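Local coordinates for protein L-asparaginase 1 (Escherichia coli, PDB 6NXC) that catalyses the hydrolysis of L-asparagine to L-aspartate and ammonium as an allosteric homotetramer that binds a second L-asparagine as its activator, at residues B[230-235]-B[256-261]; B[285-290]-B[312-317]; B[318-323]-B[352-357]; B[323-328]-B[344-349]. The protein carries 1 engineered substitution. All coordinates share one frame; numbering follows the deposited sequence.

In the fold
The four contacts illustrate how the frame of a domain and the wall of a regulatory pocket can be one structure. Contacts 1 and 2, with centres about 9 Å apart, are the outer pairings of the four-stranded parallel sheet of the C-terminal domain and meet where strands 256-261 and 286-291 run side by side. Contacts 3 and 4, with centres about 7 Å apart, share helix 322-333, which packs on this sheet: Ile-258 CD1 comes 3.7 Å from Thr-325 CG2. The Glu-353 OE1 to Lys-328 NZ salt bridge (2.7 Å) ties contact 3 to contact 4. The allosteric asparagine is held by Arg-260 of contact 1, Val-322 of contact 3, and Glu-323, shared by contacts 3 and 4.

Contact 1 (B[230-235]-B[256-261]); sequences QPIGVV and ALILRS. With ASN (asparagine), chain O.
Strands 232-236 and 256-261 are joined through helix 243-250 in a parallel beta-alpha-beta crossover, and Arg-260, near the end of their pairing, reaches into the allosteric asparagine site. Ile-232 lies beside Ala-256, and the register holds through Val-235 beside Leu-259. Four backbone bonds join the pair: Gly-233 N to Ala-256 O at 3.1 Å, then Ile-258 N to Gly-233 O, Val-235 N to Ile-258 O and Arg-260 N to Val-235 O, each at 2.8 Å. On the face turned to helix 322-333, Ile-232 CG2 comes 4.2 Å from Ile-258 CD1, while Ile-232 CG1 meets Ala-256 CB. On the other face Val-235 CB packs on Leu-259 CD2. Val-234 CG1 rests against Arg-260 CD (4.1 Å), the two side chains meeting at a slant. A bend in the arginine chain (chi3 55°) then turns the guanidinium edge toward the ligand. Within the guanidinium plane, NE (2.7 Å) and NH2 (2.9 Å) of Arg-260 both donate to atom O of the asparagine, and NH1 is taken by Thr-236 OG1. A leucine in place of Arg-260 would probably leave the ligand carboxylate without its charged, two-pronged donor. Two donors on one oxygen fix the rotation of the guanidinium, and the carboxylate probably eases the close approach of Arg-260 from the second subunit.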
loop_
_atom_site.group_PDB
_atom_site.type_symbol
_atom_site.label_atom_id
_atom_site.label_comp_id
_atom_site.label_asym_id
_atom_site.label_seq_id
_atom_site.Cartn_x
_atom_site.Cartn_y
_atom_site.Cartn_z
ATOM N N GLN B 230 -14.414 21.860 27.480
ATOM C CA GLN B 230 -13.267 22.768 27.717
ATOM C C GLN B 230 -13.126 23.560 26.439
ATOM O O GLN B 230 -13.212 22.922 25.375
ATOM C CB GLN B 230 -11.976 21.990 27.911
ATOM C CG GLN B 230 -11.992 21.066 29.116
ATOM C CD GLN B 230 -11.928 21.835 30.413
ATOM O OE1 GLN B 230 -11.642 23.046 30.430
ATOM N NE2 GLN B 230 -12.105 21.115 31.501
ATOM N N PRO B 231 -12.937 24.905 26.481
ATOM C CA PRO B 231 -12.809 25.664 25.226
ATOM C C PRO B 231 -11.383 25.411 24.711
ATOM O O PRO B 231 -10.304 25.877 25.237
ATOM C CB PRO B 231 -13.077 27.105 25.664
ATOM C CG PRO B 231 -12.544 27.121 27.107
ATOM C CD PRO B 231 -12.973 25.782 27.684
ATOM N N ILE B 232 -11.340 24.746 23.570
ATOM C CA ILE B 232 -10.052 24.444 22.853
ATOM C C ILE B 232 -10.218 24.844 21.402
ATOM O O ILE B 232 -11.229 24.432 20.808
ATOM C CB ILE B 232 -9.740 22.930 22.928
ATOM C CG1 ILE B 232 -9.707 22.483 24.389
ATOM C CG2 ILE B 232 -8.448 22.574 22.159
ATOM C CD1 ILE B 232 -9.606 21.004 24.660
ATOM N N GLY B 233 -9.297 25.632 20.897
ATOM C CA GLY B 233 -9.289 26.069 19.493
ATOM C C GLY B 233 -8.336 25.232 18.644
ATOM O O GLY B 233 -7.309 24.721 19.186
ATOM N N VAL B 234 -8.766 24.949 17.425
ATOM C CA VAL B 234 -7.982 24.094 16.511
ATOM C C VAL B 234 -7.631 24.992 15.313
ATOM O O VAL B 234 -8.504 25.280 14.500
ATOM C CB VAL B 234 -8.771 22.833 16.088
ATOM C CG1 VAL B 234 -7.960 22.054 15.096
ATOM C CG2 VAL B 234 -9.111 21.906 17.268
ATOM N N VAL B 235 -6.369 25.431 15.265
ATOM C CA VAL B 235 -5.842 26.328 14.218
ATOM C C VAL B 235 -5.060 25.568 13.154
ATOM O O VAL B 235 -4.220 24.845 13.493
ATOM C CB VAL B 235 -4.920 27.328 14.889
ATOM C CG1 VAL B 235 -4.392 28.311 13.882
ATOM C CG2 VAL B 235 -5.607 28.027 16.039
ATOM N N ALA B 256 -6.792 26.142 25.655
ATOM C CA ALA B 256 -5.752 25.420 24.910
ATOM C C ALA B 256 -5.970 25.695 23.433
ATOM O O ALA B 256 -7.053 26.055 23.034
ATOM C CB ALA B 256 -5.807 23.956 25.258
ATOM N N LEU B 257 -4.886 25.684 22.723
ATOM C CA LEU B 257 -4.883 25.821 21.279
ATOM C C LEU B 257 -4.083 24.637 20.717
ATOM O O LEU B 257 -2.931 24.425 21.135
ATOM C CB LEU B 257 -4.145 27.147 21.191
ATOM C CG LEU B 257 -4.691 28.142 20.226
ATOM C CD1 LEU B 257 -4.121 29.496 20.594
ATOM C CD2 LEU B 257 -4.222 27.630 18.869
ATOM N N ILE B 258 -4.584 24.024 19.642
ATOM C CA ILE B 258 -3.896 22.991 18.829
ATOM C C ILE B 258 -3.561 23.673 17.528
ATOM O O ILE B 258 -4.459 24.301 16.945
ATOM C CB ILE B 258 -4.793 21.772 18.624
ATOM C CG1 ILE B 258 -5.134 21.089 19.942
ATOM C CG2 ILE B 258 -4.136 20.835 17.671
ATOM C CD1 ILE B 258 -6.095 19.961 19.776
ATOM N N LEU B 259 -2.261 23.692 17.194
ATOM C CA LEU B 259 -1.767 24.208 15.922
ATOM C C LEU B 259 -1.530 22.992 15.014
ATOM O O LEU B 259 -0.728 22.120 15.342
ATOM C CB LEU B 259 -0.420 24.913 16.065
ATOM C CG LEU B 259 -0.348 26.025 17.082
ATOM C CD1 LEU B 259 1.047 26.609 17.093
ATOM C CD2 LEU B 259 -1.385 27.090 16.868
ATOM N N ARG B 260 -2.233 22.959 13.915
ATOM C CA ARG B 260 -1.930 21.988 12.817
ATOM C C ARG B 260 -0.903 22.592 11.928
ATOM O O ARG B 260 -1.277 23.246 10.981
ATOM C CB ARG B 260 -3.196 21.595 12.089
ATOM C CG ARG B 260 -4.305 20.992 12.929
ATOM C CD ARG B 260 -5.555 20.518 12.194
ATOM N NE ARG B 260 -5.244 19.591 11.152
ATOM C CZ ARG B 260 -5.237 19.842 9.831
ATOM N NH1 ARG B 260 -5.627 21.025 9.341
ATOM N NH2 ARG B 260 -4.866 18.867 9.014
ATOM N N SER B 261 0.364 22.399 12.227
ATOM C CA SER B 261 1.455 23.080 11.485
ATOM C C SER B 261 1.928 22.251 10.315
ATOM O O SER B 261 1.554 21.067 10.157
ATOM C CB SER B 261 2.660 23.267 12.401
ATOM O OG SER B 261 2.282 24.052 13.466
HETATM N N ASN O . -2.603 15.043 11.453
HETATM C CA ASN O . -3.835 14.910 10.558
HETATM C C ASN O . -4.764 16.101 10.824
HETATM O O ASN O . -4.140 17.167 11.239
HETATM C CB ASN O . -4.529 13.562 10.806
HETATM C CG ASN O . -5.153 13.431 12.189
HETATM O OD1 ASN O . -4.698 14.063 13.124
HETATM N ND2 ASN O . -6.254 12.727 12.313
HETATM O OXT ASN O . -6.073 15.994 10.648
#

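Contact 2 (B[285-290]-B[312-317]); sequences IVVVNL and AGVIGG
Backbone bonds pair Val-288 with Ile-315 and Asn-289 with Gly-316 in strands 286-291 and 315-316, the two strands of a beta-alpha-beta unit through helix 308-311. Ile-315 N donates to Val-287 O, Asn-289 N to Ile-315 O and Gly-317 N to Asn-289 O, all at 2.8 Å. Before the ladder begins, a water takes over: it accepts from Val-287 N (2.9 Å) and donates to Gly-313 O (2.8 Å), with a weak bond to Ile-285 O. Gly-313 has positive phi and closes helix 308-311 in a Schellman motif, turning the chain into the strand. Among the apolar contacts, Val-314 spreads its methyls. With chi1 at 177°, Val-314 CG1 presses on Asn-289 CB (3.5 Å) and its CG2 meets Val-287 CG1 (4.0 Å), the two valines crossing obliquely. Gly-317 brings no side chain, and Leu-290 CD2 lies 3.9 Å from Gly-317 CA. The polar end of Asn-289 is engaged outside this pairing, OD1 bonding to Ser-261 OG of the next strand and ND2 to Gly-265 O. Strand 256-261 continues the sheet beyond 286-291; Val-288 and Leu-290 pack under helix 322-333, Val-287 faces helix 271-282, and Ile-315 touches Arg-343 of helix 339-346.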
loop_
_atom_site.group_PDB
_atom_site.type_symbol
_atom_site.label_atom_id
_atom_site.label_comp_id
_atom_site.label_asym_id
_atom_site.label_seq_id
_atom_site.Cartn_x
_atom_site.Cartn_y
_atom_site.Cartn_z
ATOM N N ILE B 285 -2.573 29.638 28.676
ATOM C CA ILE B 285 -3.144 28.789 27.610
ATOM C C ILE B 285 -2.122 27.713 27.210
ATOM O O ILE B 285 -0.899 28.011 27.063
ATOM C CB ILE B 285 -3.573 29.694 26.459
ATOM C CG1 ILE B 285 -4.728 30.630 26.829
ATOM C CG2 ILE B 285 -3.872 28.837 25.252
ATOM C CD1 ILE B 285 -4.924 31.703 25.867
ATOM N N VAL B 286 -2.549 26.430 27.109
ATOM C CA VAL B 286 -1.681 25.312 26.661
ATOM C C VAL B 286 -1.686 25.316 25.138
ATOM O O VAL B 286 -2.743 25.076 24.534
ATOM C CB VAL B 286 -2.157 23.972 27.233
ATOM C CG1 VAL B 286 -1.322 22.844 26.624
ATOM C CG2 VAL B 286 -2.118 24.007 28.768
ATOM N N VAL B 287 -0.562 25.628 24.525
ATOM C CA VAL B 287 -0.457 25.630 23.046
ATOM C C VAL B 287 0.358 24.398 22.613
ATOM O O VAL B 287 1.536 24.271 23.015
ATOM C CB VAL B 287 0.136 26.937 22.507
ATOM C CG1 VAL B 287 0.167 26.969 21.020
ATOM C CG2 VAL B 287 -0.628 28.082 23.058
ATOM N N VAL B 288 -0.265 23.505 21.846
ATOM C CA VAL B 288 0.321 22.222 21.373
ATOM C C VAL B 288 0.530 22.277 19.857
ATOM O O VAL B 288 -0.411 22.506 19.148
ATOM C CB VAL B 288 -0.535 21.039 21.824
ATOM C CG1 VAL B 288 0.174 19.745 21.530
ATOM C CG2 VAL B 288 -0.771 21.114 23.299
ATOM N N ASN B 289 1.735 21.932 19.423
ATOM C CA ASN B 289 2.122 21.905 18.006
ATOM C C ASN B 289 1.978 20.455 17.501
ATOM O O ASN B 289 2.703 19.603 17.990
ATOM C CB ASN B 289 3.572 22.370 17.849
ATOM C CG ASN B 289 3.924 22.657 16.392
ATOM O OD1 ASN B 289 3.023 22.885 15.593
ATOM N ND2 ASN B 289 5.199 22.873 16.155
ATOM N N LEU B 290 1.128 20.231 16.488
ATOM C CA LEU B 290 0.987 18.923 15.767
ATOM C C LEU B 290 1.341 19.092 14.296
ATOM O O LEU B 290 1.313 20.202 13.806
ATOM C CB LEU B 290 -0.459 18.428 15.815
ATOM C CG LEU B 290 -1.058 18.316 17.185
ATOM C CD1 LEU B 290 -2.471 17.827 17.136
ATOM C CD2 LEU B 290 -0.249 17.465 18.119
ATOM N N ALA B 312 8.478 30.514 22.300
ATOM C CA ALA B 312 7.161 31.127 22.544
ATOM C C ALA B 312 6.275 30.287 23.461
ATOM O O ALA B 312 5.109 30.618 23.554
ATOM C CB ALA B 312 6.491 31.460 21.237
ATOM N N GLY B 313 6.818 29.235 24.053
ATOM C CA GLY B 313 6.180 28.312 24.996
ATOM C C GLY B 313 5.234 27.296 24.330
ATOM O O GLY B 313 4.481 26.668 25.036
ATOM N N VAL B 314 5.329 27.079 23.021
ATOM C CA VAL B 314 4.541 26.005 22.339
ATOM C C VAL B 314 5.133 24.660 22.771
ATOM O O VAL B 314 6.351 24.554 22.740
ATOM C CB VAL B 314 4.627 26.182 20.808
ATOM C CG1 VAL B 314 3.883 25.056 20.117
ATOM C CG2 VAL B 314 4.081 27.538 20.363
ATOM N N ILE B 315 4.300 23.666 23.037
ATOM C CA ILE B 315 4.669 22.287 23.432
ATOM C C ILE B 315 4.585 21.393 22.169
ATOM O O ILE B 315 3.577 21.441 21.505
ATOM C CB ILE B 315 3.721 21.745 24.535
ATOM C CG1 ILE B 315 3.559 22.690 25.730
ATOM C CG2 ILE B 315 4.143 20.365 24.900
ATOM C CD1 ILE B 315 4.841 23.150 26.348
ATOM N N GLY B 316 5.587 20.558 21.916
ATOM C CA GLY B 316 5.613 19.648 20.764
ATOM C C GLY B 316 4.673 18.466 21.035
ATOM O O GLY B 316 4.753 17.867 22.123
ATOM N N GLY B 317 3.768 18.142 20.127
ATOM C CA GLY B 317 2.905 16.985 20.301
ATOM C C GLY B 317 3.399 15.705 19.633
ATOM O O GLY B 317 2.561 14.729 19.468
HETATM O O HOH W 1 1.881 26.350 25.982
#

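Contact 3 (B[318-323]-B[352-357]); sequences ADMTVE and GELTPD. With ASN (asparagine), chain O.
Two irregular runs of chain pass closest at Met-320 and Leu-354, their CA atoms 5.5 Å apart, and a side-chain carboxylate from one grips both the backbone N and the hydroxyl of Thr-355 on the other. That carboxylate belongs to Asp-319. Its CG sits between the backbone N and the carbonyl carbon (chi1 55°), so that the Asp-319 side chain crosses that of Thr-355 at about a right angle. There both oxygens use their syn lone pairs on a single residue: OD1 accepts from Thr-355 N at 2.9 Å and OD2 from Thr-355 OG1 at 2.7 Å. This two-pronged hold keeps the carboxylate from turning, and Arg-180 braces it, with NH2 in a salt bridge to OD2 and NH1 bonded to Thr-355 OG1. Next to this polar clasp lies an apolar strip. Met-320 CG packs on Leu-354 CB (3.7 Å), its SD lies beside Glu-353 CG (3.8 Å) as those two chains run the same way, and Ala-318 CB touches Leu-354 CD2. A water spans the remaining gap, accepting from Thr-321 N (3.2 Å) and donating to Glu-353 O (2.7 Å). Beyond it the chain enters the allosteric pocket: Val-322 N donates almost straight to OD1 of the bound asparagine (2.8 Å), and ND2 of the ligand bonds to Glu-323 OE2. Thr-321, the N-cap, bonds through OG1 to Ala-324 N and opens helix 322-333. The C-terminal tail 352-357 thus clasps the loop leading into that helix, while Glu-353 touches Phe-123 of helix 114-124 and its carboxylate bonds Arg-351 N.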
loop_
_atom_site.group_PDB
_atom_site.type_symbol
_atom_site.label_atom_id
_atom_site.label_comp_id
_atom_site.label_asym_id
_atom_site.label_seq_id
_atom_site.Cartn_x
_atom_site.Cartn_y
_atom_site.Cartn_z
ATOM N N ALA B 318 4.692 15.576 19.348
ATOM C CA ALA B 318 5.292 14.335 18.844
ATOM C C ALA B 318 4.445 13.879 17.637
ATOM O O ALA B 318 4.221 14.732 16.714
ATOM C CB ALA B 318 5.458 13.317 19.978
ATOM N N ASP B 319 4.065 12.610 17.583
ATOM C CA ASP B 319 3.316 12.031 16.422
ATOM C C ASP B 319 1.831 11.863 16.815
ATOM O O ASP B 319 1.201 11.053 16.196
ATOM C CB ASP B 319 3.948 10.701 16.048
ATOM C CG ASP B 319 4.073 9.653 17.147
ATOM O OD1 ASP B 319 4.097 10.001 18.388
ATOM O OD2 ASP B 319 4.338 8.472 16.762
ATOM N N MET B 320 1.282 12.619 17.784
ATOM C CA MET B 320 -0.159 12.486 18.101
ATOM C C MET B 320 -1.032 12.948 16.948
ATOM O O MET B 320 -0.755 13.987 16.301
ATOM C CB MET B 320 -0.546 13.259 19.355
ATOM C CG MET B 320 0.073 12.659 20.549
ATOM S SD MET B 320 -0.625 13.395 22.135
ATOM C CE MET B 320 0.065 15.033 22.044
ATOM N N THR B 321 -2.155 12.271 16.829
ATOM C CA THR B 321 -3.267 12.714 15.963
ATOM C C THR B 321 -3.976 13.892 16.655
ATOM O O THR B 321 -3.865 14.189 17.881
ATOM C CB THR B 321 -4.261 11.563 15.784
ATOM O OG1 THR B 321 -4.733 11.291 17.121
ATOM C CG2 THR B 321 -3.654 10.293 15.199
ATOM N N VAL B 322 -4.729 14.657 15.890
ATOM C CA VAL B 322 -5.580 15.719 16.449
ATOM C C VAL B 322 -6.628 15.130 17.366
ATOM O O VAL B 322 -6.875 15.659 18.466
ATOM C CB VAL B 322 -6.285 16.469 15.309
ATOM C CG1 VAL B 322 -7.352 17.420 15.828
ATOM C CG2 VAL B 322 -5.268 17.201 14.482
ATOM N N GLU B 323 -7.115 13.934 16.991
ATOM C CA GLU B 323 -8.117 13.219 17.817
ATOM C C GLU B 323 -7.514 12.956 19.203
ATOM O O GLU B 323 -8.212 13.144 20.205
ATOM C CB GLU B 323 -8.560 11.909 17.117
ATOM C CG GLU B 323 -9.327 12.219 15.859
ATOM C CD GLU B 323 -8.501 12.285 14.572
ATOM O OE1 GLU B 323 -9.119 11.976 13.498
ATOM O OE2 GLU B 323 -7.250 12.689 14.567
ATOM N N GLY B 352 -0.278 5.203 25.237
ATOM C CA GLY B 352 0.097 4.620 23.941
ATOM C C GLY B 352 -0.164 5.524 22.755
ATOM O O GLY B 352 0.034 5.041 21.657
ATOM N N GLU B 353 -0.466 6.772 23.013
ATOM C CA GLU B 353 -0.874 7.764 21.989
ATOM C C GLU B 353 0.295 8.393 21.286
ATOM O O GLU B 353 0.107 8.976 20.198
ATOM C CB GLU B 353 -1.735 8.901 22.536
ATOM C CG GLU B 353 -1.027 9.877 23.389
ATOM C CD GLU B 353 -0.813 9.416 24.831
ATOM O OE1 GLU B 353 -0.299 10.309 25.599
ATOM O OE2 GLU B 353 -1.131 8.238 25.186
ATOM N N LEU B 354 1.479 8.270 21.824
ATOM C CA LEU B 354 2.628 8.938 21.222
ATOM C C LEU B 354 3.901 8.105 21.454
ATOM O O LEU B 354 3.935 7.252 22.399
ATOM C CB LEU B 354 2.694 10.374 21.725
ATOM C CG LEU B 354 3.328 10.783 23.037
ATOM C CD1 LEU B 354 4.871 10.498 23.150
ATOM C CD2 LEU B 354 3.232 12.297 23.155
ATOM N N THR B 355 4.846 8.278 20.559
ATOM C CA THR B 355 6.095 7.486 20.548
ATOM C C THR B 355 7.192 8.340 21.233
ATOM O O THR B 355 7.558 9.418 20.757
ATOM C CB THR B 355 6.529 7.208 19.096
ATOM O OG1 THR B 355 5.409 6.639 18.375
ATOM C CG2 THR B 355 7.741 6.313 19.097
ATOM N N PRO B 356 7.708 7.914 22.386
ATOM C CA PRO B 356 8.715 8.728 23.064
ATOM C C PRO B 356 10.035 8.822 22.275
ATOM O O PRO B 356 10.288 7.916 21.589
ATOM C CB PRO B 356 8.923 7.969 24.380
ATOM C CG PRO B 356 7.664 7.132 24.560
ATOM C CD PRO B 356 7.267 6.722 23.161
ATOM N N ASP B 357 10.850 9.863 22.500
ATOM C CA ASP B 357 12.236 10.036 21.959
ATOM C C ASP B 357 13.164 8.900 22.374
ATOM O O ASP B 357 13.012 8.592 23.542
ATOM C CB ASP B 357 12.818 11.364 22.432
ATOM C CG ASP B 357 12.321 12.531 21.596
ATOM O OD1 ASP B 357 11.596 12.297 20.590
ATOM O OD2 ASP B 357 12.663 13.660 21.938
HETATM N N ASN O . -2.603 15.043 11.453
HETATM C CA ASN O . -3.835 14.910 10.558
HETATM C C ASN O . -4.764 16.101 10.824
HETATM O O ASN O . -4.140 17.167 11.239
HETATM C CB ASN O . -4.529 13.562 10.806
HETATM C CG ASN O . -5.153 13.431 12.189
HETATM O OD1 ASN O . -4.698 14.063 13.124
HETATM N ND2 ASN O . -6.254 12.727 12.313
HETATM O OXT ASN O . -6.073 15.994 10.648
HETATM O O HOH W 2 -1.942 9.584 18.500
#

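Contact 4 (B[323-328]-B[344-349]); sequences EATLTK and KAMSQN. With ASN (asparagine), chain O.
Lys-328 leaves its helix with CG anti to the backbone N (chi1 -163°) and stays extended to its tip, whereas Met-346 folds back on itself at chi2 (-56°) and chi3. The two chains therefore slide past each other in opposite directions, with the methionine sulphur alongside the lysine methylenes: Met-346 SD lies 3.7 Å from Lys-328 CG. The fold in Met-346 also carries CE to Thr-325 CG2 (3.8 Å), where the side chains cross at about a right angle. Thr-325 has its hydroxyl engaged by Thr-321 O and offers its methyl to this contact. At the far end of the lysine, NZ enters a cluster of carbonyl oxygens where helix 339-346 gives out. Lys-328 NZ donates to Gln-348 O at 2.7 Å, nearly along the C=O axis. Met-346 O receives NZ at 3.0 Å from well above its carbonyl plane, and Ala-345 O adds a weak bond at 3.2 Å. A salt bridge to Glu-353 completes the grip. The buried ammonium is thus met by several oxygens, and the negative end of the helix dipole probably helps to hold its charge. A methionine in place of Lys-328 would probably cost Met-346 O and Gln-348 O their bonds from NZ and leave Glu-353 without its cationic mate. Helix 322-333 is in this way fastened to the end of helix 339-346. Thr-325 and Met-346 both pack on Val-288 of strand 286-291, Met-320 touches Thr-325, Lys-328 and Met-346, and Thr-327 turns to helix 114-124.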
loop_
_atom_site.group_PDB
_atom_site.type_symbol
_atom_site.label_atom_id
_atom_site.label_comp_id
_atom_site.label_asym_id
_atom_site.label_seq_id
_atom_site.Cartn_x
_atom_site.Cartn_y
_atom_site.Cartn_z
ATOM N N GLU B 323 -7.115 13.934 16.991
ATOM C CA GLU B 323 -8.117 13.219 17.817
ATOM C C GLU B 323 -7.514 12.956 19.203
ATOM O O GLU B 323 -8.212 13.144 20.205
ATOM C CB GLU B 323 -8.560 11.909 17.117
ATOM C CG GLU B 323 -9.327 12.219 15.859
ATOM C CD GLU B 323 -8.501 12.285 14.572
ATOM O OE1 GLU B 323 -9.119 11.976 13.498
ATOM O OE2 GLU B 323 -7.250 12.689 14.567
ATOM N N ALA B 324 -6.330 12.392 19.236
ATOM C CA ALA B 324 -5.709 12.059 20.516
ATOM C C ALA B 324 -5.393 13.359 21.294
ATOM O O ALA B 324 -5.500 13.418 22.544
ATOM C CB ALA B 324 -4.474 11.229 20.322
ATOM N N THR B 325 -4.821 14.351 20.610
ATOM C CA THR B 325 -4.439 15.632 21.271
ATOM C C THR B 325 -5.672 16.370 21.896
ATOM O O THR B 325 -5.630 16.856 23.070
ATOM C CB THR B 325 -3.713 16.548 20.270
ATOM O OG1 THR B 325 -2.562 15.778 19.860
ATOM C CG2 THR B 325 -3.287 17.833 20.933
ATOM N N LEU B 326 -6.769 16.514 21.150
ATOM C CA LEU B 326 -7.992 17.131 21.607
ATOM C C LEU B 326 -8.454 16.406 22.874
ATOM O O LEU B 326 -8.798 17.112 23.870
ATOM C CB LEU B 326 -9.044 17.096 20.485
ATOM C CG LEU B 326 -10.301 17.824 20.894
ATOM C CD1 LEU B 326 -10.079 19.329 20.874
ATOM C CD2 LEU B 326 -11.520 17.431 20.110
ATOM N N THR B 327 -8.563 15.045 22.804
ATOM C CA THR B 327 -9.170 14.314 23.912
ATOM C C THR B 327 -8.186 14.372 25.087
ATOM O O THR B 327 -8.632 14.422 26.175
ATOM C CB THR B 327 -9.664 12.948 23.471
ATOM O OG1 THR B 327 -8.507 12.272 22.990
ATOM C CG2 THR B 327 -10.700 13.079 22.403
ATOM N N LYS B 328 -6.857 14.327 24.862
ATOM C CA LYS B 328 -5.854 14.352 25.913
ATOM C C LYS B 328 -5.960 15.700 26.662
ATOM O O LYS B 328 -5.847 15.726 27.894
ATOM C CB LYS B 328 -4.452 14.214 25.331
ATOM C CG LYS B 328 -3.376 13.824 26.341
ATOM C CD LYS B 328 -2.057 13.563 25.642
ATOM C CE LYS B 328 -0.985 13.186 26.593
ATOM N NZ LYS B 328 0.281 12.907 25.877
ATOM N N LYS B 344 3.696 19.525 30.642
ATOM C CA LYS B 344 4.689 18.429 30.657
ATOM C C LYS B 344 4.000 17.129 30.195
ATOM O O LYS B 344 4.614 16.324 29.503
ATOM C CB LYS B 344 5.279 18.293 32.071
ATOM C CG LYS B 344 5.868 16.935 32.406
ATOM C CD LYS B 344 6.875 16.971 33.575
ATOM C CE LYS B 344 8.061 16.054 33.352
ATOM N NZ LYS B 344 8.845 15.887 34.600
ATOM N N ALA B 345 2.796 16.881 30.670
ATOM C CA ALA B 345 2.063 15.619 30.450
ATOM C C ALA B 345 1.681 15.540 28.962
ATOM O O ALA B 345 1.633 14.383 28.427
ATOM C CB ALA B 345 0.785 15.554 31.273
ATOM N N MET B 346 1.496 16.666 28.314
ATOM C CA MET B 346 1.059 16.623 26.902
ATOM C C MET B 346 2.170 15.980 26.052
ATOM O O MET B 346 1.835 15.311 25.091
ATOM C CB MET B 346 0.687 18.014 26.364
ATOM C CG MET B 346 -0.672 18.429 26.766
ATOM S SD MET B 346 -1.982 17.272 26.305
ATOM C CE MET B 346 -1.937 17.453 24.516
ATOM N N SER B 347 3.443 16.050 26.402
ATOM C CA SER B 347 4.450 15.366 25.542
ATOM C C SER B 347 4.878 14.013 26.133
ATOM O O SER B 347 5.823 13.413 25.633
ATOM C CB SER B 347 5.647 16.271 25.324
ATOM O OG SER B 347 6.230 16.564 26.568
ATOM N N GLN B 348 4.208 13.506 27.140
ATOM C CA GLN B 348 4.511 12.226 27.826
ATOM C C GLN B 348 3.572 11.166 27.246
ATOM O O GLN B 348 2.406 11.518 26.822
ATOM C CB GLN B 348 4.355 12.334 29.333
ATOM C CG GLN B 348 5.397 13.144 30.090
ATOM C CD GLN B 348 5.167 13.122 31.599
ATOM O OE1 GLN B 348 6.109 13.252 32.372
ATOM N NE2 GLN B 348 3.933 12.962 32.066
ATOM N N ASN B 349 4.025 9.939 27.072
ATOM C CA ASN B 349 3.137 8.867 26.580
ATOM C C ASN B 349 2.296 8.374 27.741
ATOM O O ASN B 349 2.796 7.531 28.525
ATOM C CB ASN B 349 3.959 7.733 25.960
ATOM C CG ASN B 349 3.153 6.541 25.521
ATOM O OD1 ASN B 349 2.043 6.738 25.004
ATOM N ND2 ASN B 349 3.798 5.377 25.435
HETATM N N ASN O . -2.603 15.043 11.453
HETATM C CA ASN O . -3.835 14.910 10.558
HETATM C C ASN O . -4.764 16.101 10.824
HETATM O O ASN O . -4.140 17.167 11.239
HETATM C CB ASN O . -4.529 13.562 10.806
HETATM C CG ASN O . -5.153 13.431 12.189
HETATM O OD1 ASN O . -4.698 14.063 13.124
HETATM N ND2 ASN O . -6.254 12.727 12.313
HETATM O OXT ASN O . -6.073 15.994 10.648
#